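Local coordinates for protein transcriptional regulator, IclR family (Ruegeria sp. TM1040, PDB 3R4K) that probably binds DNA through a helix-turn-helix domain and regulates transcription, as other IclR-family proteins do, with a GAF-like C-terminal domain that may sense a ligand, at residues R162-T166 / I189-A194. Residues are numbered along the deposited sequence.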
ATOM      1  N   ARG A 162      -4.626 -11.040  34.227  1.00 89.31           N
ATOM      2  CA  ARG A 162      -3.485 -10.183  34.561  1.00 86.10           C
ATOM      3  C   ARG A 162      -3.727  -9.486  35.903  1.00 89.94           C
ATOM      4  O   ARG A 162      -2.802  -9.346  36.708  1.00 88.72           O
ATOM      5  CB  ARG A 162      -3.259  -9.159  33.441  1.00 81.60           C
ATOM      6  CG  ARG A 162      -1.843  -8.646  33.352  1.00 84.57           C
ATOM      7  CD  ARG A 162      -1.690  -7.841  32.086  1.00 87.46           C
ATOM      8  NE  ARG A 162      -0.837  -6.669  32.291  1.00 82.82           N
ATOM      9  CZ  ARG A 162       0.406  -6.563  31.844  1.00 89.71           C
ATOM     10  NH1 ARG A 162       0.953  -7.546  31.139  1.00 84.86           N
ATOM     11  NH2 ARG A 162       1.110  -5.467  32.081  1.00 64.50           N
ATOM     12  N   THR A 163      -4.982  -9.056  36.125  1.00 87.10           N
ATOM     13  CA  THR A 163      -5.458  -8.387  37.335  1.00 87.20           C
ATOM     14  C   THR A 163      -6.704  -9.142  37.856  1.00 94.50           C
ATOM     15  O   THR A 163      -7.297  -9.908  37.084  1.00 95.96           O
ATOM     16  CB  THR A 163      -5.773  -6.886  37.050  1.00 93.35           C
ATOM     17  OG1 THR A 163      -7.033  -6.772  36.394  1.00 96.01           O
ATOM     18  CG2 THR A 163      -4.673  -6.158  36.263  1.00 85.95           C
ATOM     19  N   PRO A 164      -7.183  -8.914  39.108  1.00 92.04           N
ATOM     20  CA  PRO A 164      -8.417  -9.601  39.551  1.00 95.21           C
ATOM     21  C   PRO A 164      -9.686  -9.124  38.808  1.00 98.04           C
ATOM     22  O   PRO A 164     -10.734  -9.746  38.941  1.00100.65           O
ATOM     23  CB  PRO A 164      -8.501  -9.259  41.048  1.00 97.89           C
ATOM     24  CG  PRO A 164      -7.174  -8.692  41.413  1.00 99.16           C
ATOM     25  CD  PRO A 164      -6.648  -8.049  40.179  1.00 91.89           C
ATOM     26  N   GLN A 165      -9.588  -8.024  38.030  1.00 90.70           N
ATOM     27  CA  GLN A 165     -10.700  -7.421  37.280  1.00 90.04           C
ATOM     28  C   GLN A 165     -10.775  -7.931  35.826  1.00 90.54           C
ATOM     29  O   GLN A 165     -11.768  -7.643  35.157  1.00 89.93           O
ATOM     30  CB  GLN A 165     -10.595  -5.873  37.268  1.00 88.78           C
ATOM     31  CG  GLN A 165     -10.771  -5.150  38.603  1.00109.13           C
ATOM     32  CD  GLN A 165      -9.901  -5.636  39.731  1.00133.36           C
ATOM     33  OE1 GLN A 165      -8.679  -5.436  39.747  1.00127.08           O
ATOM     34  NE2 GLN A 165     -10.509  -6.346  40.672  1.00129.23           N
ATOM     35  N   THR A 166      -9.738  -8.668  35.333  1.00 84.79           N
ATOM     36  CA  THR A 166      -9.678  -9.186  33.955  1.00 83.55           C
ATOM     37  C   THR A 166     -10.817 -10.154  33.675  1.00 91.68           C
ATOM     38  O   THR A 166     -11.059 -11.077  34.464  1.00 95.47           O
ATOM     39  CB  THR A 166      -8.338  -9.887  33.647  1.00 86.13           C
ATOM     40  OG1 THR A 166      -7.241  -9.162  34.196  1.00 80.29           O
ATOM     41  CG2 THR A 166      -8.113 -10.095  32.153  1.00 83.12           C
ATOM     42  N   ILE A 189     -11.977  -1.269  32.194  1.00 61.30           N
ATOM     43  CA  ILE A 189     -11.566  -0.754  33.491  1.00 61.39           C
ATOM     44  C   ILE A 189     -10.764  -1.826  34.219  1.00 67.44           C
ATOM     45  O   ILE A 189     -11.300  -2.868  34.600  1.00 68.85           O
ATOM     46  CB  ILE A 189     -12.767  -0.233  34.326  1.00 67.39           C
ATOM     47  CG1 ILE A 189     -13.643   0.739  33.495  1.00 68.84           C
ATOM     48  CG2 ILE A 189     -12.277   0.439  35.607  1.00 67.02           C
ATOM     49  CD1 ILE A 189     -15.111   0.822  33.912  1.00 84.02           C
ATOM     50  N   GLY A 190      -9.473  -1.551  34.359  1.00 65.05           N
ATOM     51  CA  GLY A 190      -8.495  -2.366  35.067  1.00 66.10           C
ATOM     52  C   GLY A 190      -8.354  -3.838  34.726  1.00 74.13           C
ATOM     53  O   GLY A 190      -8.090  -4.637  35.629  1.00 75.93           O
ATOM     54  N   GLY A 191      -8.485  -4.189  33.439  1.00 71.26           N
ATOM     55  CA  GLY A 191      -8.336  -5.557  32.942  1.00 72.51           C
ATOM     56  C   GLY A 191      -6.901  -5.926  32.601  1.00 75.53           C
ATOM     57  O   GLY A 191      -6.544  -7.107  32.594  1.00 77.55           O
ATOM     58  N   PHE A 192      -6.072  -4.908  32.282  1.00 68.69           N
ATOM     59  CA  PHE A 192      -4.648  -5.038  31.947  1.00 66.49           C
ATOM     60  C   PHE A 192      -3.790  -4.500  33.103  1.00 67.82           C
ATOM     61  O   PHE A 192      -2.810  -5.126  33.516  1.00 66.93           O
ATOM     62  CB  PHE A 192      -4.345  -4.276  30.649  1.00 66.30           C
ATOM     63  CG  PHE A 192      -2.994  -4.540  30.024  1.00 66.54           C
ATOM     64  CD1 PHE A 192      -2.736  -5.743  29.359  1.00 70.59           C
ATOM     65  CD2 PHE A 192      -2.000  -3.564  30.042  1.00 66.29           C
ATOM     66  CE1 PHE A 192      -1.496  -5.979  28.762  1.00 70.55           C
ATOM     67  CE2 PHE A 192      -0.760  -3.793  29.431  1.00 68.13           C
ATOM     68  CZ  PHE A 192      -0.514  -5.002  28.800  1.00 67.72           C
ATOM     69  N   GLU A 193      -4.182  -3.335  33.623  1.00 62.57           N
ATOM     70  CA  GLU A 193      -3.539  -2.659  34.742  1.00 60.88           C
ATOM     71  C   GLU A 193      -4.628  -2.163  35.671  1.00 62.67           C
ATOM     72  O   GLU A 193      -5.585  -1.527  35.203  1.00 60.10           O
ATOM     73  CB  GLU A 193      -2.652  -1.491  34.254  1.00 59.84           C
ATOM     74  CG  GLU A 193      -1.453  -1.887  33.402  1.00 70.89           C
ATOM     75  CD  GLU A 193      -0.194  -2.353  34.112  1.00 90.95           C
ATOM     76  OE1 GLU A 193      -0.174  -2.397  35.365  1.00 74.51           O
ATOM     77  OE2 GLU A 193       0.793  -2.649  33.399  1.00 88.74           O
ATOM     78  N   ALA A 194      -4.497  -2.464  36.984  1.00 59.69           N
ATOM     79  CA  ALA A 194      -5.476  -2.013  37.971  1.00 60.77           C
ATOM     80  C   ALA A 194      -5.499  -0.471  38.061  1.00 62.60           C
ATOM     81  O   ALA A 194      -4.442   0.181  37.969  1.00 60.07           O
ATOM     82  CB  ALA A 194      -5.188  -2.619  39.334  1.00 62.78           C
TER
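Two loops meet here without any backbone-to-backbone hydrogen bond between them. T163 to T166 form a type I beta turn closed by T166 N to T163 O (3.2 Å). The backbones come closest at T166 and G191, CA to CA 4.0 Å; R162 and F192 are 5.9 Å apart, CA to CA. G190 has positive phi and psi (53/37), a conformation easy for glycine, and a CB there would sit about 4.0 Å from CG of Q165.

Side chains of 162-166 do the joining, by hydrogen bonds to carbonyls and, at R162, by a salt bridge and a stack. T163 OG1 donates to G190 O at 2.5 Å while accepting from Q165 N at 3.3 Å in an ST turn. T166 OG1 lies 2.7 Å from G191 O and takes a hydrogen bond from T163 N (3.0 Å). The CA-to-CB bond of T163 points toward 189-194, that of T166 sideways, yet both hydroxyls reach a glycine carbonyl. R162 NE donates to F192 O (2.8 Å), R162 NH2 makes a salt bridge with E193 OE2 (3.1 Å), and the guanidinium lies flat on the F192 ring, planes 2° apart, R162 CZ 3.7 Å from the ring centroid: a cation-pi stack.

The contact lies at one end of the GAF-like, profilin-like domain. I189 ends edge strand 186-189, and the residues after it form the hairpin connection to strand 196-204; the turn lies between helices 148-156 and 170-183. R162 and F192 also touch E129 on strand 129-131, the sheet's opposite edge.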